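Local atomic coordinates of D-lactate dehydrogenase (Fermentative) (Pseudomonas aeruginosa, PDB entry 6ABJ), a protein that probably catalyses the NADH-dependent interconversion of pyruvate and D-lactate, as a tetrameric member of the D-isomer specific 2-hydroxyacid dehydrogenase family. Residues 260-274 against 299-313. Sequence-based numbering, arbitrary orientation.
Sequences IEALKSGQLGYLGLD and RLLSFPNVVVTAHQA
A beta-alpha-beta unit of the Rossmann-type NAD domain pairs Leu271 and Leu273 with Val306 and Val308 on neighbouring parallel strands, whose N-to-C directions differ by 2°. Leu271 N gives to Asn305 O (3.0 Å) and Leu271 O receives Val307 N, a pattern that Leu273 repeats with Val307 O and Thr309 N. Where the strands end, the buried carboxylate of Asp274, an NADH-binding residue, reaches across to 309-313 with CG anti to the backbone N (chi1 -170°) and is gripped by three donors. OD1 takes Gln312 N on its syn lone pair (2.7 Å) and, on the anti one, Thr309 OG1 (2.6 Å), itself hydrogen-bonded to His124 of helix 118-134; Ala313 N reaches OD2 from above the carboxylate plane. These bonds fix the rotation of the carboxylate. At the other end Asn305 ND2 donates to Gly269 O (2.8 Å) from above the carbonyl plane, and a water accepting from the same ND2 bridges Leu263 O and Leu268 O. Under helix 256-265, Leu263 CB makes a CH-pi contact over one Phe303 face, just past helix 295-302, while its CD1 meets Leu300 CD2 (3.7 Å) and Val306 CG2. Both helices thus pack beside Leu271 and Leu273, whereas Val307 faces helix 118-134; strand 243-247 flanks 268-273, and 306-308 closes the sheet within the chain.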
loop_
_atom_site.group_PDB
_atom_site.type_symbol
_atom_site.label_atom_id
_atom_site.label_comp_id
_atom_site.label_asym_id
_atom_site.label_seq_id
_atom_site.Cartn_x
_atom_site.Cartn_y
_atom_site.Cartn_z
ATOM N N ILE B 260 21.860 -5.591 7.350
ATOM C CA ILE B 260 21.571 -5.551 5.948
ATOM C C ILE B 260 22.173 -6.715 5.211
ATOM O O ILE B 260 21.535 -7.363 4.401
ATOM C CB ILE B 260 22.061 -4.228 5.353
ATOM C CG1 ILE B 260 21.142 -3.115 5.838
ATOM C CG2 ILE B 260 22.046 -4.235 3.847
ATOM C CD1 ILE B 260 21.681 -1.749 5.563
ATOM N N GLU B 261 23.466 -6.928 5.367
ATOM C CA GLU B 261 24.104 -7.970 4.610
ATOM C C GLU B 261 23.570 -9.344 5.004
ATOM O O GLU B 261 23.423 -10.198 4.135
ATOM C CB GLU B 261 25.652 -7.858 4.720
ATOM C CG GLU B 261 26.177 -6.695 3.856
ATOM C CD GLU B 261 25.690 -6.710 2.382
ATOM O OE1 GLU B 261 25.820 -7.752 1.683
ATOM O OE2 GLU B 261 25.184 -5.674 1.881
ATOM N N ALA B 262 23.209 -9.500 6.267
ATOM C CA ALA B 262 22.641 -10.740 6.818
ATOM C C ALA B 262 21.250 -11.031 6.250
ATOM O O ALA B 262 20.925 -12.155 5.967
ATOM C CB ALA B 262 22.564 -10.626 8.308
ATOM N N LEU B 263 20.478 -9.974 6.067
ATOM C CA LEU B 263 19.170 -10.081 5.410
ATOM C C LEU B 263 19.346 -10.366 3.933
ATOM O O LEU B 263 18.671 -11.246 3.393
ATOM C CB LEU B 263 18.343 -8.807 5.665
ATOM C CG LEU B 263 17.801 -8.628 7.084
ATOM C CD1 LEU B 263 17.502 -7.182 7.429
ATOM C CD2 LEU B 263 16.516 -9.455 7.305
ATOM N N LYS B 264 20.303 -9.712 3.276
ATOM C CA LYS B 264 20.532 -9.991 1.872
ATOM C C LYS B 264 20.924 -11.431 1.622
ATOM O O LYS B 264 20.476 -12.034 0.631
ATOM C CB LYS B 264 21.532 -9.060 1.268
ATOM C CG LYS B 264 20.976 -7.670 1.158
ATOM C CD LYS B 264 22.030 -6.674 0.743
ATOM C CE LYS B 264 22.661 -6.963 -0.596
ATOM N NZ LYS B 264 23.697 -5.917 -0.791
ATOM N N SER B 265 21.720 -12.001 2.512
ATOM C CA SER B 265 22.243 -13.349 2.247
ATOM C C SER B 265 21.266 -14.418 2.651
ATOM O O SER B 265 21.436 -15.595 2.304
ATOM C CB SER B 265 23.523 -13.594 3.039
ATOM O OG SER B 265 23.276 -13.634 4.398
ATOM N N GLY B 266 20.268 -14.044 3.437
ATOM C CA GLY B 266 19.348 -15.030 3.993
ATOM C C GLY B 266 19.822 -15.562 5.348
ATOM O O GLY B 266 19.084 -16.259 5.993
ATOM N N GLN B 267 21.014 -15.198 5.799
ATOM C CA GLN B 267 21.456 -15.589 7.055
ATOM C C GLN B 267 20.435 -15.181 8.165
ATOM O O GLN B 267 20.158 -15.968 9.082
ATOM C CB GLN B 267 22.853 -14.998 7.370
ATOM C CG GLN B 267 23.326 -15.103 8.830
ATOM C CD GLN B 267 23.468 -16.518 9.372
ATOM O OE1 GLN B 267 23.319 -17.492 8.658
ATOM N NE2 GLN B 267 23.689 -16.620 10.697
ATOM N N LEU B 268 19.999 -13.937 8.124
ATOM C CA LEU B 268 18.914 -13.510 8.985
ATOM C C LEU B 268 17.620 -13.643 8.187
ATOM O O LEU B 268 17.456 -12.981 7.153
ATOM C CB LEU B 268 19.143 -12.065 9.476
ATOM C CG LEU B 268 18.159 -11.546 10.503
ATOM C CD1 LEU B 268 18.226 -12.310 11.821
ATOM C CD2 LEU B 268 18.432 -10.108 10.833
ATOM N N GLY B 269 16.688 -14.434 8.720
ATOM C CA GLY B 269 15.426 -14.708 8.060
ATOM C C GLY B 269 14.397 -13.620 8.223
ATOM O O GLY B 269 13.557 -13.451 7.357
ATOM N N TYR B 270 14.379 -12.996 9.387
ATOM C CA TYR B 270 13.351 -12.030 9.694
ATOM C C TYR B 270 13.897 -11.013 10.660
ATOM O O TYR B 270 14.747 -11.319 11.499
ATOM C CB TYR B 270 12.157 -12.688 10.409
ATOM C CG TYR B 270 11.531 -13.930 9.803
ATOM C CD1 TYR B 270 12.109 -15.183 9.970
ATOM C CD2 TYR B 270 10.311 -13.854 9.139
ATOM C CE1 TYR B 270 11.513 -16.318 9.448
ATOM C CE2 TYR B 270 9.710 -14.981 8.616
ATOM C CZ TYR B 270 10.314 -16.211 8.772
ATOM O OH TYR B 270 9.715 -17.332 8.250
ATOM N N LEU B 271 13.371 -9.805 10.560
ATOM C CA LEU B 271 13.673 -8.750 11.530
ATOM C C LEU B 271 12.476 -7.901 11.909
ATOM O O LEU B 271 11.780 -7.362 11.063
ATOM C CB LEU B 271 14.793 -7.866 10.973
ATOM C CG LEU B 271 15.254 -6.678 11.847
ATOM C CD1 LEU B 271 16.097 -7.136 13.000
ATOM C CD2 LEU B 271 15.974 -5.648 10.998
ATOM N N GLY B 272 12.278 -7.754 13.236
ATOM C CA GLY B 272 11.258 -6.905 13.794
ATOM C C GLY B 272 11.934 -5.862 14.679
ATOM O O GLY B 272 12.574 -6.240 15.629
ATOM N N LEU B 273 11.789 -4.594 14.325
ATOM C CA LEU B 273 12.362 -3.531 15.140
ATOM C C LEU B 273 11.270 -2.617 15.630
ATOM O O LEU B 273 10.415 -2.215 14.868
ATOM C CB LEU B 273 13.331 -2.681 14.317
ATOM C CG LEU B 273 14.557 -3.329 13.709
ATOM C CD1 LEU B 273 15.320 -2.212 12.953
ATOM C CD2 LEU B 273 15.448 -4.056 14.669
ATOM N N ASP B 274 11.307 -2.310 16.912
ATOM C CA ASP B 274 10.545 -1.186 17.456
ATOM C C ASP B 274 11.446 -0.001 17.868
ATOM O O ASP B 274 10.923 1.088 18.164
ATOM C CB ASP B 274 9.704 -1.607 18.656
ATOM C CG ASP B 274 8.726 -0.510 19.072
ATOM O OD1 ASP B 274 7.862 -0.110 18.244
ATOM O OD2 ASP B 274 8.801 -0.015 20.221
ATOM N N ARG B 299 17.089 1.051 3.631
ATOM C CA ARG B 299 17.321 -0.278 3.077
ATOM C C ARG B 299 16.576 -1.321 3.924
ATOM O O ARG B 299 15.935 -2.202 3.377
ATOM C CB ARG B 299 18.809 -0.616 3.016
ATOM C CG ARG B 299 19.115 -1.974 2.373
ATOM C CD ARG B 299 18.727 -1.956 0.935
ATOM N NE ARG B 299 19.479 -2.914 0.120
ATOM C CZ ARG B 299 18.982 -3.956 -0.554
ATOM N NH1 ARG B 299 17.702 -4.289 -0.496
ATOM N NH2 ARG B 299 19.789 -4.707 -1.268
ATOM N N LEU B 300 16.608 -1.174 5.252
ATOM C CA LEU B 300 15.867 -2.080 6.109
ATOM C C LEU B 300 14.388 -2.055 5.815
ATOM O O LEU B 300 13.766 -3.123 5.741
ATOM C CB LEU B 300 16.064 -1.716 7.597
ATOM C CG LEU B 300 17.468 -2.019 8.103
ATOM C CD1 LEU B 300 17.686 -1.382 9.500
ATOM C CD2 LEU B 300 17.695 -3.519 8.159
ATOM N N LEU B 301 13.834 -0.853 5.667
ATOM C CA LEU B 301 12.443 -0.682 5.405
ATOM C C LEU B 301 11.905 -1.399 4.114
ATOM O O LEU B 301 10.755 -1.741 4.097
ATOM C CB LEU B 301 12.028 0.769 5.365
ATOM C CG LEU B 301 12.093 1.408 6.768
ATOM C CD1 LEU B 301 12.107 2.933 6.627
ATOM C CD2 LEU B 301 10.975 0.963 7.696
ATOM N N SER B 302 12.793 -1.666 3.156
ATOM C CA SER B 302 12.485 -2.264 1.874
ATOM C C SER B 302 12.233 -3.753 1.832
ATOM O O SER B 302 11.540 -4.268 0.943
ATOM C CB SER B 302 13.691 -2.051 0.942
ATOM O OG SER B 302 13.865 -0.711 0.529
ATOM N N PHE B 303 12.878 -4.447 2.764
ATOM C CA PHE B 303 12.920 -5.900 2.757
ATOM C C PHE B 303 11.517 -6.404 3.085
ATOM O O PHE B 303 10.807 -5.845 3.927
ATOM C CB PHE B 303 13.827 -6.409 3.809
ATOM C CG PHE B 303 15.265 -6.192 3.500
ATOM C CD1 PHE B 303 15.841 -6.862 2.464
ATOM C CD2 PHE B 303 16.029 -5.334 4.222
ATOM C CE1 PHE B 303 17.201 -6.687 2.180
ATOM C CE2 PHE B 303 17.394 -5.212 3.970
ATOM C CZ PHE B 303 17.968 -5.873 2.965
ATOM N N PRO B 304 11.140 -7.500 2.473
ATOM C CA PRO B 304 9.815 -8.056 2.630
ATOM C C PRO B 304 9.639 -8.728 3.988
ATOM O O PRO B 304 8.540 -9.000 4.377
ATOM C CB PRO B 304 9.763 -9.143 1.502
ATOM C CG PRO B 304 11.121 -9.522 1.272
ATOM C CD PRO B 304 11.866 -8.146 1.375
ATOM N N ASN B 305 10.730 -9.035 4.649
ATOM C CA ASN B 305 10.798 -9.795 5.876
ATOM C C ASN B 305 11.352 -8.952 7.020
ATOM O O ASN B 305 11.868 -9.464 7.990
ATOM C CB ASN B 305 11.680 -11.034 5.657
ATOM C CG ASN B 305 13.090 -10.704 5.060
ATOM O OD1 ASN B 305 13.293 -9.691 4.407
ATOM N ND2 ASN B 305 14.040 -11.611 5.284
ATOM N N VAL B 306 11.135 -7.656 6.890
ATOM C CA VAL B 306 11.393 -6.667 7.963
ATOM C C VAL B 306 10.163 -5.840 8.258
ATOM O O VAL B 306 9.510 -5.383 7.343
ATOM C CB VAL B 306 12.517 -5.711 7.560
ATOM C CG1 VAL B 306 12.711 -4.607 8.572
ATOM C CG2 VAL B 306 13.792 -6.483 7.329
ATOM N N VAL B 307 9.840 -5.687 9.556
ATOM C CA VAL B 307 8.768 -4.782 10.006
ATOM C C VAL B 307 9.368 -3.877 11.068
ATOM O O VAL B 307 9.976 -4.375 12.008
ATOM C CB VAL B 307 7.588 -5.599 10.638
ATOM C CG1 VAL B 307 6.589 -4.661 11.268
ATOM C CG2 VAL B 307 6.911 -6.452 9.529
ATOM N N VAL B 308 9.144 -2.593 10.876
ATOM C CA VAL B 308 9.626 -1.544 11.786
ATOM C C VAL B 308 8.418 -0.786 12.259
ATOM O O VAL B 308 7.599 -0.362 11.462
ATOM C CB VAL B 308 10.559 -0.565 11.099
ATOM C CG1 VAL B 308 10.954 0.588 12.082
ATOM C CG2 VAL B 308 11.758 -1.294 10.560
ATOM N N THR B 309 8.271 -0.706 13.612
ATOM C CA THR B 309 7.339 0.173 14.240
ATOM C C THR B 309 8.130 1.276 14.964
ATOM O O THR B 309 9.252 1.039 15.391
ATOM C CB THR B 309 6.361 -0.599 15.200
ATOM O OG1 THR B 309 7.078 -1.396 16.110
ATOM C CG2 THR B 309 5.421 -1.557 14.369
ATOM N N ALA B 310 7.522 2.462 15.047
ATOM C CA ALA B 310 8.262 3.671 15.379
ATOM C C ALA B 310 8.210 3.967 16.881
ATOM O O ALA B 310 7.537 4.909 17.356
ATOM C CB ALA B 310 7.823 4.843 14.504
ATOM N N HIS B 311 8.852 3.071 17.612
ATOM C CA HIS B 311 8.852 3.027 19.078
ATOM C C HIS B 311 7.449 3.104 19.671
ATOM O O HIS B 311 7.059 4.071 20.379
ATOM C CB HIS B 311 9.764 4.082 19.671
ATOM C CG HIS B 311 10.219 3.732 21.058
ATOM N ND1 HIS B 311 11.460 4.074 21.530
ATOM C CD2 HIS B 311 9.645 2.963 22.019
ATOM C CE1 HIS B 311 11.639 3.528 22.727
ATOM N NE2 HIS B 311 10.544 2.862 23.056
ATOM N N GLN B 312 6.672 2.104 19.259
ATOM C CA GLN B 312 5.257 1.959 19.471
ATOM C C GLN B 312 4.941 0.947 20.557
ATOM O O GLN B 312 3.781 0.755 20.932
ATOM C CB GLN B 312 4.666 1.484 18.101
ATOM C CG GLN B 312 3.206 1.616 17.939
ATOM C CD GLN B 312 2.653 0.962 16.703
ATOM O OE1 GLN B 312 3.187 1.124 15.602
ATOM N NE2 GLN B 312 1.548 0.273 16.871
ATOM N N ALA B 313 5.925 0.329 21.113
ATOM C CA ALA B 313 5.720 -0.818 22.013
ATOM C C ALA B 313 5.019 -0.481 23.319
ATOM O O ALA B 313 4.312 -1.320 23.841
ATOM C CB ALA B 313 7.042 -1.522 22.328
HETATM O O HOH W 1 16.652 -12.590 4.617
#